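Local coordinates for protein cytochrome c' (PDB 1JAF) that is a high-spin, five-coordinate c-type haem protein with electron transfer activity, whose exact biological role is not known, at residues I9-S14 with P55-G60; D94-A99 with A110-T115. All blocks are in the same frame, centred on the assembly; numbering follows the deposited sequence.

How the interactions relate
Both contacts belong to one helical cytochrome c' subunit, on opposite sides of its centre, their own centres about 23 Å apart and without touching. Interaction 1 joins helix 5-30 to the loop that follows helix 38-53; interaction 2 pairs helix 79-102 with helix 105-126, so they hold different elements. Each is largely buried with an exposed margin. At 9-14 with 55-60 the chemistry is that of a buried arginine, shared between a haem propionate, a loop carbonyl and an aromatic ring. At 94-99 with 110-115 leucine, alanine and valine side chains pack together in the buried part, and the charged pair lies at the exposed margin, a lysine-glutamate salt bridge whose hydrogen bonds are weak.

Interaction 1: residues I9-S14 with P55-G60. With HEM (protoporphyrin IX containing Fe), chain C.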
loop_
_atom_site.group_PDB
_atom_site.type_symbol
_atom_site.label_atom_id
_atom_site.label_comp_id
_atom_site.label_asym_id
_atom_site.label_seq_id
_atom_site.Cartn_x
_atom_site.Cartn_y
_atom_site.Cartn_z
ATOM N N ILE A 9 -9.768 9.134 -34.856
ATOM C CA ILE A 9 -8.603 9.658 -34.156
ATOM C C ILE A 9 -8.950 10.144 -32.761
ATOM O O ILE A 9 -8.262 9.808 -31.800
ATOM C CB ILE A 9 -7.917 10.770 -34.948
ATOM C CG1 ILE A 9 -7.375 10.193 -36.259
ATOM C CG2 ILE A 9 -6.788 11.360 -34.141
ATOM C CD1 ILE A 9 -6.839 11.227 -37.232
ATOM N N GLU A 10 -10.013 10.919 -32.630
ATOM C CA GLU A 10 -10.413 11.394 -31.314
ATOM C C GLU A 10 -10.872 10.257 -30.414
ATOM O O GLU A 10 -10.717 10.318 -29.202
ATOM C CB GLU A 10 -11.541 12.396 -31.425
ATOM C CG GLU A 10 -11.103 13.758 -31.850
ATOM C CD GLU A 10 -12.058 14.803 -31.347
ATOM O OE1 GLU A 10 -12.004 15.113 -30.130
ATOM O OE2 GLU A 10 -12.884 15.288 -32.155
ATOM N N TYR A 11 -11.488 9.246 -31.010
ATOM C CA TYR A 11 -11.975 8.090 -30.267
ATOM C C TYR A 11 -10.817 7.318 -29.654
ATOM O O TYR A 11 -10.818 7.016 -28.460
ATOM C CB TYR A 11 -12.749 7.168 -31.201
ATOM C CG TYR A 11 -13.245 5.909 -30.551
ATOM C CD1 TYR A 11 -14.467 5.888 -29.895
ATOM C CD2 TYR A 11 -12.510 4.721 -30.610
ATOM C CE1 TYR A 11 -14.947 4.720 -29.322
ATOM C CE2 TYR A 11 -12.990 3.545 -30.031
ATOM C CZ TYR A 11 -14.210 3.558 -29.395
ATOM O OH TYR A 11 -14.730 2.414 -28.850
ATOM N N ARG A 12 -9.822 6.995 -30.467
ATOM C CA ARG A 12 -8.680 6.246 -29.977
ATOM C C ARG A 12 -7.843 7.026 -28.964
ATOM O O ARG A 12 -7.351 6.458 -27.976
ATOM C CB ARG A 12 -7.828 5.733 -31.139
ATOM C CG ARG A 12 -7.123 6.799 -31.948
ATOM C CD ARG A 12 -6.622 6.172 -33.242
ATOM N NE ARG A 12 -5.697 7.030 -33.975
ATOM C CZ ARG A 12 -5.550 7.015 -35.296
ATOM N NH1 ARG A 12 -6.275 6.192 -36.035
ATOM N NH2 ARG A 12 -4.675 7.818 -35.880
ATOM N N GLN A 13 -7.689 8.326 -29.175
ATOM C CA GLN A 13 -6.919 9.142 -28.235
ATOM C C GLN A 13 -7.608 9.171 -26.865
ATOM O O GLN A 13 -6.975 9.007 -25.818
ATOM C CB GLN A 13 -6.742 10.561 -28.777
ATOM C CG GLN A 13 -5.934 10.623 -30.077
ATOM C CD GLN A 13 -5.681 12.041 -30.565
ATOM O OE1 GLN A 13 -6.407 12.967 -30.213
ATOM N NE2 GLN A 13 -4.660 12.214 -31.394
ATOM N N SER A 14 -8.926 9.302 -26.878
ATOM C CA SER A 14 -9.711 9.348 -25.658
ATOM C C SER A 14 -9.640 8.031 -24.923
ATOM O O SER A 14 -9.544 8.000 -23.693
ATOM C CB SER A 14 -11.142 9.686 -26.004
ATOM O OG SER A 14 -11.157 10.902 -26.718
ATOM N N PRO A 55 -9.628 1.128 -28.449
ATOM C CA PRO A 55 -8.782 1.892 -29.364
ATOM C C PRO A 55 -8.222 1.171 -30.562
ATOM O O PRO A 55 -7.995 1.780 -31.610
ATOM C CB PRO A 55 -7.681 2.402 -28.450
ATOM C CG PRO A 55 -7.539 1.297 -27.469
ATOM C CD PRO A 55 -8.959 0.952 -27.148
ATOM N N LEU A 56 -8.032 -0.131 -30.436
ATOM C CA LEU A 56 -7.449 -0.888 -31.528
ATOM C C LEU A 56 -8.362 -1.104 -32.724
ATOM O O LEU A 56 -7.943 -1.660 -33.734
ATOM C CB LEU A 56 -6.849 -2.194 -31.004
ATOM C CG LEU A 56 -5.760 -1.936 -29.944
ATOM C CD1 LEU A 56 -5.366 -3.235 -29.258
ATOM C CD2 LEU A 56 -4.547 -1.230 -30.550
ATOM N N THR A 57 -9.599 -0.639 -32.627
ATOM C CA THR A 57 -10.542 -0.766 -33.736
ATOM C C THR A 57 -10.581 0.547 -34.538
ATOM O O THR A 57 -11.098 0.601 -35.657
ATOM C CB THR A 57 -11.951 -1.070 -33.216
ATOM O OG1 THR A 57 -12.469 0.077 -32.531
ATOM C CG2 THR A 57 -11.911 -2.251 -32.251
ATOM N N ALA A 58 -9.987 1.591 -33.969
ATOM C CA ALA A 58 -9.968 2.914 -34.577
ATOM C C ALA A 58 -8.692 3.265 -35.345
ATOM O O ALA A 58 -8.292 4.424 -35.388
ATOM C CB ALA A 58 -10.241 3.954 -33.504
ATOM N N PHE A 59 -8.042 2.277 -35.949
ATOM C CA PHE A 59 -6.825 2.550 -36.708
ATOM C C PHE A 59 -6.991 2.171 -38.181
ATOM O O PHE A 59 -6.035 1.772 -38.846
ATOM C CB PHE A 59 -5.639 1.809 -36.096
ATOM C CG PHE A 59 -5.056 2.490 -34.896
ATOM C CD1 PHE A 59 -4.119 3.502 -35.051
ATOM C CD2 PHE A 59 -5.434 2.121 -33.611
ATOM C CE1 PHE A 59 -3.561 4.136 -33.946
ATOM C CE2 PHE A 59 -4.884 2.746 -32.498
ATOM C CZ PHE A 59 -3.945 3.760 -32.668
ATOM N N GLY A 60 -8.218 2.296 -38.681
ATOM C CA GLY A 60 -8.507 1.957 -40.059
ATOM C C GLY A 60 -7.789 2.831 -41.062
ATOM O O GLY A 60 -7.244 3.880 -40.712
HETATM C CHA HEM C . -1.448 7.198 -27.683
HETATM C CHB HEM C . -1.107 5.404 -23.285
HETATM C CHC HEM C . -0.718 1.066 -25.090
HETATM C CHD HEM C . -0.390 2.883 -29.480
HETATM C C1A HEM C . -1.468 7.047 -26.326
HETATM C C2A HEM C . -1.757 8.134 -25.406
HETATM C C3A HEM C . -1.608 7.627 -24.171
HETATM C C4A HEM C . -1.234 6.247 -24.341
HETATM C CMA HEM C . -1.844 8.396 -22.895
HETATM C CAA HEM C . -2.036 9.602 -25.659
HETATM C CBA HEM C . -3.402 9.936 -26.217
HETATM C CGA HEM C . -3.593 11.422 -26.408
HETATM O O1A HEM C . -2.763 12.050 -27.094
HETATM O O2A HEM C . -4.570 11.972 -25.869
HETATM C C1B HEM C . -0.931 4.064 -23.385
HETATM C C2B HEM C . -0.926 3.166 -22.250
HETATM C C3B HEM C . -0.864 1.915 -22.758
HETATM C C4B HEM C . -0.817 2.085 -24.206
HETATM C CMB HEM C . -0.908 3.527 -20.778
HETATM C CAB HEM C . -0.713 0.541 -22.139
HETATM C CBB HEM C . -1.702 0.243 -21.006
HETATM C C1C HEM C . -0.545 1.175 -26.430
HETATM C C2C HEM C . -0.310 0.016 -27.283
HETATM C C3C HEM C . -0.214 0.490 -28.556
HETATM C C4C HEM C . -0.363 1.964 -28.428
HETATM C CMC HEM C . -0.159 -1.448 -26.869
HETATM C CAC HEM C . 0.160 -0.182 -29.899
HETATM C CBC HEM C . -0.196 -1.623 -30.237
HETATM C C1D HEM C . -0.594 4.245 -29.363
HETATM C C2D HEM C . -0.703 5.174 -30.490
HETATM C C3D HEM C . -1.090 6.359 -29.972
HETATM C C4D HEM C . -1.142 6.189 -28.542
HETATM C CMD HEM C . -0.330 4.960 -31.928
HETATM C CAD HEM C . -1.444 7.600 -30.746
HETATM C CBD HEM C . -2.905 7.754 -31.117
HETATM C CGD HEM C . -3.152 9.006 -31.928
HETATM O O1D HEM C . -3.750 8.904 -33.019
HETATM O O2D HEM C . -2.733 10.096 -31.486
HETATM N NA HEM C . -1.138 5.882 -25.660
HETATM N NB HEM C . -0.822 3.399 -24.588
HETATM N NC HEM C . -0.512 2.366 -27.107
HETATM N ND HEM C . -0.828 4.893 -28.158
HETATM FE FE HEM C . -0.586 4.162 -26.367
HETATM O O HOH W 1 -15.293 0.450 -31.097
#
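Arg12 sets off with CG lodged between its backbone N and carbonyl carbon (chi1 67°), then runs extended to NE, a course that lays its guanidinium over Phe59, whose CG, anti to the carbonyl carbon (chi1 -80°), carries the ring against it. The two flat groups are almost parallel, planes 4° apart and centres 4.3 Å apart, and Arg12 CD adds a CH-pi contact 3.8 Å from the centroid of the same ring. Ile9 CG1 lies against the opposite face of the guanidinium. The guanidinium edge does the polar work: Arg12 NH1 donates to Ala58 O at 2.8 Å, nearly straight and in the carbonyl plane, while Arg12 NE reaches haem O1D at 2.9 Å and NH2 makes a longer, more bent bond to that oxygen. Gln13 NE2 takes the other oxygen of this propionate, O2D, at 2.9 Å. Arg12 NH2 also bonds to Thr63 O and Thr69 OG1, and Trp76 packs on the arginine side chain.

Ala58 CB touches both Arg12 CB and Tyr11 CD2, 3.8 Å from each. Tyr11 OH and Thr57 OG1 share a water at the outer margin, Thr57 OG1 also bonding to Leu54 O; Tyr11 OH further bonds to His22 NE2 of the second subunit, which carries the helix 5-30 side of the contact into that interface. Were Arg12 an alanine, O1D would probably lose its cationic mate, Ala58 O would lose this donor, and a gap would open over Phe59. Arg12 and Gln13 are haem-binding residues, and the paired grip on both propionate oxygens, with a positive charge beside them, would be expected to favour the ionised carboxylate and to hold that edge of the haem against helix 5-30.

Interaction 2: residues D94-A99 with A110-T115; sequences DKLDAA and AAVGET
Ala111 O is gripped twice by Thr115, from opposite faces of its carbonyl plane: by the backbone N at 3.0 Å and by OG1 at 2.8 Å. Thr115 faces helix 79-102 across an antiparallel pair of the four-helix bundle of cytochrome c', the axes of the two segments approaching to 8.5 Å and crossing at -160°. The approach centres on Ala111, whose methyl sits 3.6 Å from Leu96 CA, and the CA atoms of Leu96 and Ala111 come within 4.9 Å. Leu96 has CG anti to its own nitrogen (chi1 -178°) and sends CD1 across to Ala111 CB and Val112 CG1, while its CB passes Thr115 OG1. Ala99 CB adds a contact to Ala111 CB at 4.3 Å. Ile45 of helix 38-53 packs on Leu96, and Phe23 of helix 5-30 on Val112 and Thr115, joining the pair to the rest of the bundle; Thr115 also touches the haem, near covalently bound Cys119. At the exposed margin, the extended side chains of Lys95 and Glu114 lean together in a salt bridge whose hydrogen bonds are weak. Both carboxylate oxygens face the ammonium, with Lys95 NZ 3.2 Å from Glu114 OE2 and 3.4 Å from Glu114 OE1.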
loop_
_atom_site.group_PDB
_atom_site.type_symbol
_atom_site.label_atom_id
_atom_site.label_comp_id
_atom_site.label_asym_id
_atom_site.label_seq_id
_atom_site.Cartn_x
_atom_site.Cartn_y
_atom_site.Cartn_z
ATOM N N ASP A 94 -4.532 -9.725 -20.444
ATOM C CA ASP A 94 -5.203 -10.928 -19.961
ATOM C C ASP A 94 -4.602 -11.358 -18.631
ATOM O O ASP A 94 -5.314 -11.812 -17.725
ATOM C CB ASP A 94 -5.119 -12.065 -20.981
ATOM C CG ASP A 94 -6.236 -12.008 -22.021
ATOM O OD1 ASP A 94 -7.294 -11.383 -21.760
ATOM O OD2 ASP A 94 -6.062 -12.611 -23.102
ATOM N N LYS A 95 -3.290 -11.182 -18.500
ATOM C CA LYS A 95 -2.609 -11.528 -17.260
ATOM C C LYS A 95 -3.006 -10.538 -16.170
ATOM O O LYS A 95 -3.260 -10.939 -15.032
ATOM C CB LYS A 95 -1.096 -11.526 -17.452
ATOM C CG LYS A 95 -0.586 -12.587 -18.410
ATOM C CD LYS A 95 0.930 -12.665 -18.355
ATOM C CE LYS A 95 1.460 -13.618 -19.396
ATOM N NZ LYS A 95 2.901 -13.931 -19.192
ATOM N N LEU A 96 -3.070 -9.251 -16.510
ATOM C CA LEU A 96 -3.452 -8.220 -15.544
ATOM C C LEU A 96 -4.870 -8.492 -15.078
ATOM O O LEU A 96 -5.186 -8.402 -13.889
ATOM C CB LEU A 96 -3.389 -6.843 -16.183
ATOM C CG LEU A 96 -3.726 -5.656 -15.282
ATOM C CD1 LEU A 96 -2.688 -5.524 -14.190
ATOM C CD2 LEU A 96 -3.777 -4.403 -16.116
ATOM N N ASP A 97 -5.714 -8.907 -16.007
ATOM C CA ASP A 97 -7.091 -9.200 -15.678
ATOM C C ASP A 97 -7.197 -10.388 -14.720
ATOM O O ASP A 97 -7.963 -10.358 -13.755
ATOM C CB ASP A 97 -7.881 -9.458 -16.948
ATOM C CG ASP A 97 -9.335 -9.652 -16.674
ATOM O OD1 ASP A 97 -9.923 -8.844 -15.910
ATOM O OD2 ASP A 97 -9.878 -10.641 -17.203
ATOM N N ALA A 98 -6.390 -11.418 -14.965
ATOM C CA ALA A 98 -6.367 -12.614 -14.124
ATOM C C ALA A 98 -5.870 -12.275 -12.737
ATOM O O ALA A 98 -6.377 -12.790 -11.738
ATOM C CB ALA A 98 -5.483 -13.643 -14.739
ATOM N N ALA A 99 -4.867 -11.410 -12.679
ATOM C CA ALA A 99 -4.293 -10.971 -11.416
ATOM C C ALA A 99 -5.340 -10.228 -10.638
ATOM O O ALA A 99 -5.460 -10.386 -9.422
ATOM C CB ALA A 99 -3.132 -10.052 -11.674
ATOM N N ALA A 110 3.447 -8.110 -10.921
ATOM C CA ALA A 110 4.084 -8.774 -12.049
ATOM C C ALA A 110 3.373 -8.391 -13.321
ATOM O O ALA A 110 4.005 -8.080 -14.327
ATOM C CB ALA A 110 4.014 -10.271 -11.871
ATOM N N ALA A 111 2.049 -8.433 -13.293
ATOM C CA ALA A 111 1.276 -8.085 -14.468
ATOM C C ALA A 111 1.332 -6.612 -14.832
ATOM O O ALA A 111 1.260 -6.286 -16.016
ATOM C CB ALA A 111 -0.123 -8.526 -14.311
ATOM N N VAL A 112 1.460 -5.704 -13.858
ATOM C CA VAL A 112 1.537 -4.296 -14.249
ATOM C C VAL A 112 2.881 -4.003 -14.914
ATOM O O VAL A 112 2.976 -3.153 -15.816
ATOM C CB VAL A 112 1.194 -3.263 -13.116
ATOM C CG1 VAL A 112 0.355 -3.880 -12.049
ATOM C CG2 VAL A 112 2.412 -2.603 -12.575
ATOM N N GLY A 113 3.908 -4.751 -14.521
ATOM C CA GLY A 113 5.214 -4.559 -15.126
ATOM C C GLY A 113 5.182 -4.993 -16.582
ATOM O O GLY A 113 5.734 -4.327 -17.467
ATOM N N GLU A 114 4.532 -6.121 -16.841
ATOM C CA GLU A 114 4.427 -6.636 -18.191
ATOM C C GLU A 114 3.600 -5.708 -19.066
ATOM O O GLU A 114 4.027 -5.345 -20.166
ATOM C CB GLU A 114 3.828 -8.036 -18.177
ATOM C CG GLU A 114 4.271 -8.875 -19.360
ATOM C CD GLU A 114 3.903 -10.334 -19.217
ATOM O OE1 GLU A 114 3.997 -10.880 -18.093
ATOM O OE2 GLU A 114 3.520 -10.935 -20.244
ATOM N N THR A 115 2.427 -5.310 -18.579
ATOM C CA THR A 115 1.556 -4.401 -19.308
ATOM C C THR A 115 2.319 -3.113 -19.628
ATOM O O THR A 115 2.350 -2.669 -20.783
ATOM C CB THR A 115 0.314 -4.081 -18.484
ATOM O OG1 THR A 115 -0.326 -5.304 -18.128
ATOM C CG2 THR A 115 -0.663 -3.247 -19.284
#